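Local coordinates for lysyl oxidase (Pichia pastoris, PDB 1W7C), which probably oxidises primary amines, including lysine side chains, to aldehydes with the help of copper and a topaquinone cofactor, at residues Q509-D514 / A533-E538; V515-P520 / Y527-I532; N568-N573 / N679-E684. All coordinates share one frame; numbering follows the deposited sequence.

Contact 1: Q509-D514 / A533-E538. Unlike the reference sequence in segment 509-514: Gln-509 (reference Lys). Unlike the reference sequence in segment 533-538: Phe-537 (reference Leu).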
# COMPACT_ATOMS: atom_id res chain seq x y z
N GLN A 509 -15.23 17.00 -0.01
CA GLN A 509 -14.09 16.62 0.80
C GLN A 509 -14.34 17.01 2.25
O GLN A 509 -14.89 18.09 2.52
CB GLN A 509 -12.82 17.33 0.30
CG GLN A 509 -12.85 18.79 0.33
CD GLN A 509 -11.59 19.39 -0.20
OE1 GLN A 509 -10.58 18.69 -0.42
NE2 GLN A 509 -11.63 20.72 -0.42
N TYR A 510 -13.97 16.12 3.15
CA TYR A 510 -13.85 16.49 4.56
C TYR A 510 -12.41 16.94 4.80
O TYR A 510 -11.50 16.10 4.77
CB TYR A 510 -14.21 15.33 5.48
CG TYR A 510 -15.71 15.11 5.60
CD1 TYR A 510 -16.40 14.35 4.69
CD2 TYR A 510 -16.45 15.74 6.58
CE1 TYR A 510 -17.76 14.17 4.79
CE2 TYR A 510 -17.81 15.58 6.67
CZ TYR A 510 -18.47 14.79 5.77
OH TYR A 510 -19.84 14.62 5.84
N VAL A 511 -12.22 18.24 5.01
CA VAL A 511 -10.92 18.84 5.23
C VAL A 511 -10.64 18.76 6.72
O VAL A 511 -11.51 19.05 7.54
CB VAL A 511 -10.92 20.33 4.75
CG1 VAL A 511 -9.62 21.05 5.08
CG2 VAL A 511 -11.25 20.39 3.28
N MET A 512 -9.41 18.39 7.07
CA MET A 512 -8.98 18.24 8.45
C MET A 512 -7.96 19.30 8.77
O MET A 512 -7.02 19.47 8.03
CB MET A 512 -8.34 16.87 8.62
CG MET A 512 -9.25 15.69 8.31
SD MET A 512 -8.32 14.17 8.21
CE MET A 512 -9.66 13.04 7.89
N LYS A 513 -8.12 19.95 9.91
CA LYS A 513 -7.19 21.02 10.28
C LYS A 513 -7.07 21.14 11.77
O LYS A 513 -7.97 20.77 12.49
CB LYS A 513 -7.69 22.36 9.74
CG LYS A 513 -9.07 22.63 10.18
N ASP A 514 -5.93 21.64 12.23
CA ASP A 514 -5.83 22.03 13.63
C ASP A 514 -6.39 23.43 13.79
O ASP A 514 -6.28 24.29 12.89
CB ASP A 514 -4.42 21.91 14.22
CG ASP A 514 -3.52 22.99 13.80
OD1 ASP A 514 -3.34 23.97 14.58
OD2 ASP A 514 -2.94 22.98 12.70
N ALA A 533 -14.28 19.82 8.24
CA ALA A 533 -15.21 20.71 7.55
C ALA A 533 -15.52 20.07 6.20
O ALA A 533 -14.61 19.75 5.44
CB ALA A 533 -14.64 22.13 7.36
N ARG A 534 -16.80 19.84 5.92
CA ARG A 534 -17.23 19.32 4.61
C ARG A 534 -17.28 20.47 3.63
O ARG A 534 -17.99 21.45 3.84
CB ARG A 534 -18.58 18.61 4.70
CG ARG A 534 -19.13 18.15 3.38
CD ARG A 534 -20.40 17.39 3.54
NE ARG A 534 -21.14 17.07 2.32
CZ ARG A 534 -22.01 17.88 1.74
NH1 ARG A 534 -22.21 19.10 2.21
NH2 ARG A 534 -22.70 17.48 0.70
N GLU A 535 -16.59 20.30 2.50
CA GLU A 535 -16.60 21.28 1.42
C GLU A 535 -17.04 20.60 0.15
O GLU A 535 -16.56 19.55 -0.17
CB GLU A 535 -15.20 21.89 1.22
CG GLU A 535 -14.63 22.55 2.46
CD GLU A 535 -13.30 23.27 2.24
OE1 GLU A 535 -12.61 23.01 1.23
OE2 GLU A 535 -12.94 24.08 3.11
N VAL A 536 -17.97 21.21 -0.56
CA VAL A 536 -18.49 20.66 -1.82
C VAL A 536 -17.66 21.18 -2.98
O VAL A 536 -17.38 22.34 -3.06
CB VAL A 536 -19.93 21.08 -2.03
CG1 VAL A 536 -20.48 20.56 -3.37
CG2 VAL A 536 -20.78 20.58 -0.88
N PHE A 537 -17.25 20.27 -3.87
CA PHE A 537 -16.61 20.63 -5.14
C PHE A 537 -17.74 21.04 -6.10
O PHE A 537 -18.36 20.19 -6.74
CB PHE A 537 -15.80 19.45 -5.70
CG PHE A 537 -14.55 19.14 -4.95
CD1 PHE A 537 -14.45 18.00 -4.22
CD2 PHE A 537 -13.43 19.92 -5.07
CE1 PHE A 537 -13.32 17.68 -3.53
CE2 PHE A 537 -12.25 19.57 -4.41
CZ PHE A 537 -12.22 18.47 -3.63
N GLU A 538 -18.04 22.33 -6.14
CA GLU A 538 -19.23 22.81 -6.85
C GLU A 538 -19.09 22.79 -8.37
O GLU A 538 -20.10 22.70 -9.05
CB GLU A 538 -19.60 24.23 -6.36
CG GLU A 538 -20.00 24.25 -4.90
CD GLU A 538 -20.55 25.59 -4.44
OE1 GLU A 538 -20.58 26.56 -5.22
OE2 GLU A 538 -20.97 25.65 -3.27
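Gln-509 reaches across from its strand to touch both Glu-535 and Phe-537. Its CB lies 3.9 Å from CE1 of the Phe-537 ring. CG sits between the backbone N and the carbonyl carbon (chi1 60°), 4.0 Å from Glu-535 CB, and the extended chain beyond it carries CD to 3.6 Å from Phe-537 CZ. At the tip OE1 also meets CZ, while NE2 donates to Glu-535 OE1 over 3.0 Å. That bond is weak, its N-H...O angle being 125°. The amide does not lie flat on the ring, since the two planes differ by 43°. Beneath these side chains runs an antiparallel beta hairpin of the copper amine oxidase enzyme domain, made of strands 504-518 and 526-536. Gln-509 with Glu-535 and Val-511 with Ala-533 are hydrogen-bonded pairs, each closed by two N-H...O bonds, and Tyr-510 with Arg-534 is the non-hydrogen-bonded pair between them. On the face bearing Tyr-510, Arg-534 CB makes a CH-pi contact 4.1 Å from the Tyr-510 ring centroid. Further along, Arg-534 CD comes to 3.6 Å from Tyr-510 OH, and the guanidinium goes on to a salt bridge with Glu-558. Leu-477 of the second subunit packs against Tyr-510.

Contact 2: V515-P520 / Y527-I532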
# COMPACT_ATOMS: atom_id res chain seq x y z
N VAL A 515 -7.01 23.67 14.94
CA VAL A 515 -7.73 24.91 15.22
C VAL A 515 -7.66 25.18 16.73
O VAL A 515 -7.74 24.26 17.53
CB VAL A 515 -9.22 24.84 14.78
CG1 VAL A 515 -9.34 24.48 13.30
CG2 VAL A 515 -9.98 23.84 15.62
N ASP A 516 -7.58 26.45 17.09
CA ASP A 516 -7.65 26.85 18.47
C ASP A 516 -9.10 27.23 18.80
O ASP A 516 -9.77 27.95 18.04
CB ASP A 516 -6.82 28.09 18.72
CG ASP A 516 -5.34 27.85 18.68
OD1 ASP A 516 -4.89 26.71 18.75
OD2 ASP A 516 -4.53 28.79 18.65
N VAL A 517 -9.59 26.69 19.90
CA VAL A 517 -10.98 26.83 20.33
C VAL A 517 -11.05 27.04 21.83
O VAL A 517 -10.10 26.76 22.56
CB VAL A 517 -11.86 25.61 19.98
CG1 VAL A 517 -11.82 25.28 18.50
CG2 VAL A 517 -11.49 24.39 20.79
N GLU A 518 -12.17 27.58 22.27
CA GLU A 518 -12.54 27.62 23.66
C GLU A 518 -13.84 26.86 23.75
O GLU A 518 -14.70 26.98 22.87
CB GLU A 518 -12.75 29.06 24.12
CG GLU A 518 -11.48 29.90 24.16
CD GLU A 518 -11.67 31.28 24.79
OE1 GLU A 518 -12.68 31.51 25.51
OE2 GLU A 518 -10.80 32.16 24.57
N TYR A 519 -13.99 26.06 24.80
CA TYR A 519 -15.19 25.27 25.03
C TYR A 519 -16.05 25.88 26.12
O TYR A 519 -15.53 26.50 27.05
CB TYR A 519 -14.82 23.86 25.48
CG TYR A 519 -14.04 23.06 24.45
CD1 TYR A 519 -12.66 22.85 24.60
CD2 TYR A 519 -14.67 22.49 23.37
CE1 TYR A 519 -11.95 22.15 23.68
CE2 TYR A 519 -13.97 21.78 22.41
CZ TYR A 519 -12.60 21.61 22.58
OH TYR A 519 -11.88 20.85 21.69
N PRO A 520 -17.37 25.70 26.02
CA PRO A 520 -18.28 26.25 27.03
C PRO A 520 -18.06 25.68 28.43
O PRO A 520 -18.36 26.36 29.42
CB PRO A 520 -19.68 25.87 26.50
CG PRO A 520 -19.45 24.76 25.54
CD PRO A 520 -18.10 25.00 24.94
N TYR A 527 -7.70 25.75 23.68
CA TYR A 527 -7.20 24.43 23.32
C TYR A 527 -6.86 24.45 21.84
O TYR A 527 -7.63 24.95 21.02
CB TYR A 527 -8.29 23.36 23.51
CG TYR A 527 -8.52 22.88 24.93
CD1 TYR A 527 -9.18 23.68 25.86
CD2 TYR A 527 -8.11 21.62 25.35
CE1 TYR A 527 -9.41 23.21 27.16
CE2 TYR A 527 -8.34 21.16 26.65
CZ TYR A 527 -9.02 21.94 27.53
OH TYR A 527 -9.23 21.50 28.81
N ASN A 528 -5.74 23.85 21.49
CA ASN A 528 -5.43 23.52 20.11
C ASN A 528 -5.93 22.10 19.88
O ASN A 528 -5.45 21.16 20.49
CB ASN A 528 -3.92 23.60 19.87
CG ASN A 528 -3.53 23.32 18.44
OD1 ASN A 528 -2.67 22.52 18.21
ND2 ASN A 528 -4.08 24.09 17.48
N THR A 529 -6.95 21.99 19.05
CA THR A 529 -7.59 20.73 18.73
C THR A 529 -7.64 20.55 17.23
O THR A 529 -6.92 21.24 16.50
CB THR A 529 -8.94 20.63 19.45
OG1 THR A 529 -9.50 19.31 19.29
CG2 THR A 529 -9.95 21.66 18.92
N LYS A 530 -8.45 19.62 16.76
CA LYS A 530 -8.60 19.40 15.34
C LYS A 530 -10.07 19.23 15.00
O LYS A 530 -10.85 18.71 15.79
CB LYS A 530 -7.78 18.18 14.88
CG LYS A 530 -8.08 16.88 15.62
CD LYS A 530 -7.26 15.73 15.08
CE LYS A 530 -7.29 14.52 15.94
NZ LYS A 530 -6.47 14.67 17.18
N GLN A 531 -10.43 19.69 13.81
CA GLN A 531 -11.78 19.62 13.30
C GLN A 531 -11.81 19.13 11.86
O GLN A 531 -10.81 19.19 11.13
CB GLN A 531 -12.44 20.99 13.34
CG GLN A 531 -12.63 21.53 14.75
CD GLN A 531 -13.29 22.89 14.77
OE1 GLN A 531 -13.49 23.54 13.71
NE2 GLN A 531 -13.60 23.36 15.97
N ILE A 532 -13.01 18.72 11.46
CA ILE A 532 -13.38 18.50 10.06
C ILE A 532 -14.32 19.60 9.55
O ILE A 532 -15.08 20.18 10.32
CB ILE A 532 -14.05 17.12 9.90
CG1 ILE A 532 -15.23 16.91 10.90
CG2 ILE A 532 -12.99 16.04 10.10
CD1 ILE A 532 -16.29 15.91 10.46
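Tyr-527 turns one ring face to the edge of Tyr-519 in a T-shaped pair. The centroids are 5.3 Å apart and the planes 72° apart, and Tyr-519 CE1 comes to 3.7 Å from Tyr-527 CG. The hydroxyl of Tyr-527 bonds to His-353 of the second subunit. The backbone N and O of Tyr-527 pair with Val-517 O and N, as those of Thr-529 do with Val-515. At Asn-528, CG stands anti to the backbone N (chi1 -178°), and ND2 gives Asp-516 OD1 a bond of 3.0 Å with an N-H...O angle of 136°. ND2 has a second acceptor in Asp-514 OD1, while Asn-528 OD1 accepts from backbone N-H groups of Lys-586 and Asn-587 of the second subunit; the amide is thus gripped at both ends. Thr-529 presents CG2 to two neighbours, 3.5 Å from Tyr-519 OH and 3.6 Å from Val-517 CG2, and its OG1 bonds to Gln-352 of the second subunit. An alanine in place of Tyr-519 would probably leave the Tyr-527 ring face and Thr-529 CG2 facing a gap, with the Tyr-527 ring less firmly held. Gln-531 meets Val-517 tip to tip, NE2 packing 3.6 Å from the CG1 methyl; the amide finds its polar partner in Tyr-475 of the second subunit. These strands form the turn-proximal part of a twisted antiparallel beta hairpin, and its many bonds to the other subunit are consistent with the hairpin arms by which copper amine oxidase subunits embrace each other.

Contact 3: N568-N573 / N679-E684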
# COMPACT_ATOMS: atom_id res chain seq x y z
N ASN A 568 -26.78 10.92 6.71
CA ASN A 568 -25.56 11.17 5.95
C ASN A 568 -25.77 10.78 4.49
O ASN A 568 -26.29 9.70 4.22
CB ASN A 568 -24.40 10.35 6.53
CG ASN A 568 -24.06 10.74 7.95
OD1 ASN A 568 -23.83 11.92 8.24
ND2 ASN A 568 -24.14 9.78 8.87
N PRO A 569 -25.32 11.61 3.56
CA PRO A 569 -25.31 11.19 2.16
C PRO A 569 -24.62 9.84 1.96
O PRO A 569 -23.52 9.60 2.48
CB PRO A 569 -24.53 12.30 1.47
CG PRO A 569 -24.74 13.55 2.32
CD PRO A 569 -24.75 12.96 3.74
N ARG A 570 -25.24 8.95 1.21
CA ARG A 570 -24.57 7.71 0.86
C ARG A 570 -23.36 8.07 0.01
O ARG A 570 -23.46 8.86 -0.91
CB ARG A 570 -25.51 6.84 0.03
CG ARG A 570 -26.75 6.39 0.77
CD ARG A 570 -27.59 5.44 -0.00
NE ARG A 570 -26.98 4.13 0.01
CZ ARG A 570 -27.36 3.13 -0.77
NH1 ARG A 570 -28.30 3.29 -1.68
NH2 ARG A 570 -26.80 1.97 -0.62
N ALA A 571 -22.19 7.49 0.33
CA ALA A 571 -20.96 7.92 -0.36
C ALA A 571 -19.99 6.78 -0.54
O ALA A 571 -20.05 5.76 0.13
CB ALA A 571 -20.31 9.07 0.39
N TYR A 572 -19.07 6.98 -1.48
CA TYR A 572 -17.86 6.19 -1.61
C TYR A 572 -16.68 7.13 -1.49
O TYR A 572 -16.68 8.24 -2.03
CB TYR A 572 -17.81 5.38 -2.94
CG TYR A 572 -18.22 3.93 -2.79
CD1 TYR A 572 -19.54 3.57 -2.57
CD2 TYR A 572 -17.27 2.91 -2.84
CE1 TYR A 572 -19.89 2.26 -2.39
CE2 TYR A 572 -17.63 1.58 -2.68
CZ TYR A 572 -18.94 1.23 -2.44
OH TYR A 572 -19.34 -0.06 -2.27
N ASN A 573 -15.68 6.65 -0.75
CA ASN A 573 -14.42 7.38 -0.56
C ASN A 573 -13.41 6.85 -1.56
O ASN A 573 -13.19 5.65 -1.61
CB ASN A 573 -13.99 7.17 0.91
CG ASN A 573 -12.58 7.59 1.26
OD1 ASN A 573 -11.99 6.96 2.16
ND2 ASN A 573 -12.07 8.64 0.68
N ASN A 679 -20.55 5.83 4.75
CA ASN A 679 -21.97 6.10 5.00
C ASN A 679 -22.90 5.59 3.91
O ASN A 679 -24.03 6.02 3.78
CB ASN A 679 -22.18 7.60 5.29
CG ASN A 679 -21.48 8.04 6.53
OD1 ASN A 679 -21.32 7.27 7.48
ND2 ASN A 679 -21.08 9.29 6.54
N TYR A 680 -22.41 4.63 3.12
CA TYR A 680 -23.16 4.08 2.00
C TYR A 680 -24.25 3.14 2.52
O TYR A 680 -25.30 3.00 1.89
CB TYR A 680 -22.19 3.34 1.06
CG TYR A 680 -22.86 2.77 -0.16
CD1 TYR A 680 -23.24 3.59 -1.20
CD2 TYR A 680 -23.10 1.40 -0.27
CE1 TYR A 680 -23.86 3.09 -2.31
CE2 TYR A 680 -23.70 0.90 -1.37
CZ TYR A 680 -24.08 1.72 -2.38
OH TYR A 680 -24.71 1.16 -3.46
N PHE A 681 -23.98 2.48 3.63
CA PHE A 681 -24.93 1.70 4.41
C PHE A 681 -25.09 2.33 5.79
O PHE A 681 -24.43 3.31 6.13
CB PHE A 681 -24.44 0.26 4.52
CG PHE A 681 -24.24 -0.46 3.20
CD1 PHE A 681 -25.30 -0.75 2.35
CD2 PHE A 681 -22.97 -0.95 2.85
CE1 PHE A 681 -25.09 -1.43 1.17
CE2 PHE A 681 -22.77 -1.67 1.67
CZ PHE A 681 -23.83 -1.92 0.85
N ASP A 682 -25.91 1.72 6.63
CA ASP A 682 -25.98 2.06 8.03
C ASP A 682 -24.86 1.44 8.87
O ASP A 682 -24.61 1.87 9.99
CB ASP A 682 -27.33 1.62 8.62
CG ASP A 682 -28.49 2.41 8.12
OD1 ASP A 682 -28.31 3.48 7.51
OD2 ASP A 682 -29.66 2.01 8.37
N SER A 683 -24.21 0.43 8.32
CA SER A 683 -23.21 -0.34 9.03
C SER A 683 -22.26 -0.99 8.02
O SER A 683 -22.49 -0.99 6.80
CB SER A 683 -23.89 -1.40 9.90
OG SER A 683 -24.63 -2.30 9.09
N GLU A 684 -21.23 -1.61 8.56
CA GLU A 684 -20.22 -2.32 7.79
C GLU A 684 -20.81 -3.67 7.32
O GLU A 684 -21.36 -4.46 8.10
CB GLU A 684 -19.00 -2.48 8.68
CG GLU A 684 -17.78 -3.08 8.04
CD GLU A 684 -17.83 -4.59 7.97
OE1 GLU A 684 -18.11 -5.26 9.01
OE2 GLU A 684 -17.55 -5.12 6.88
O HOH W 1 -23.50 6.89 9.23
O HOH W 2 -21.64 10.81 4.16
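The guanidinium of Arg-570 lies flat over one face of the Tyr-680 ring. Their planes differ by 28° and CZ of Arg-570 is 4.0 Å from the ring centroid, which makes the pair both a stack and a cation-pi contact. NH2 comes closest, 3.2 Å from Tyr-680 CZ, toward the rim. A bend at chi3 (76°) places NE so that the group also grips Tyr-680 side-on: NE donates to the backbone O over 2.8 Å and NH2 to the same O over 3.1 Å, with the oxygen close to the guanidinium plane. Further salt bridges run from NH1 to Glu-562 and from NH2 to Glu-329, so charge and hydrogen bonds together should fix the rotation of the group. The opposite face of Tyr-680 receives the edge of Tyr-572, whose CE1 is 3.7 Å from Tyr-680 CG. Here the planes stand 72° apart, a T-shaped pair, and the hydroxyl of Tyr-572 is tied to Gly-450 O. The setting is the place where a beta strand of the enzyme domain runs out into a loop: strand 569-576 pairs antiparallel with strand 670-678, Ala-571 bonding to Phe-678, and the next residue, Asn-679, has a positive phi where the chain enters the loop. Asn-679 O still meets Arg-570 CA at 3.4 Å in a nearly straight CA-H...O contact. Its side-chain amide stacks almost parallel to that of Asn-568, with ND2 3.5 Å from Asn-568 CB. One water joins Asn-568 ND2 to Asn-679 OD1, and another joins Pro-569 O to Asn-679 ND2. Both amides have second-subunit partners as well: Asn-679 OD1 accepts from Ser-658 N, and Asn-568 ND2 donates to Lys-478 O, each of that other chain.

How the contacts relate
Contacts 1 and 2 are successive parts of one hairpin, strands 504-518 and 526-536, with contact 2 nested inside the loop that contact 1 closes; their centres are about 16 Å apart. They touch directly, as in the probable bond from Gln-531 N to Lys-513 O. Contact 3 follows later in the chain, its centre about 17 Å from that of contact 1 and about 27 Å from that of contact 2, without touching either. Strand 553-559 connects them, pairing with strand 504-518 on one side and strand 569-576 on the other. All three contacts lie in the enzyme domain and reach the second subunit, so this connected beta structure contributes to the dimer interface.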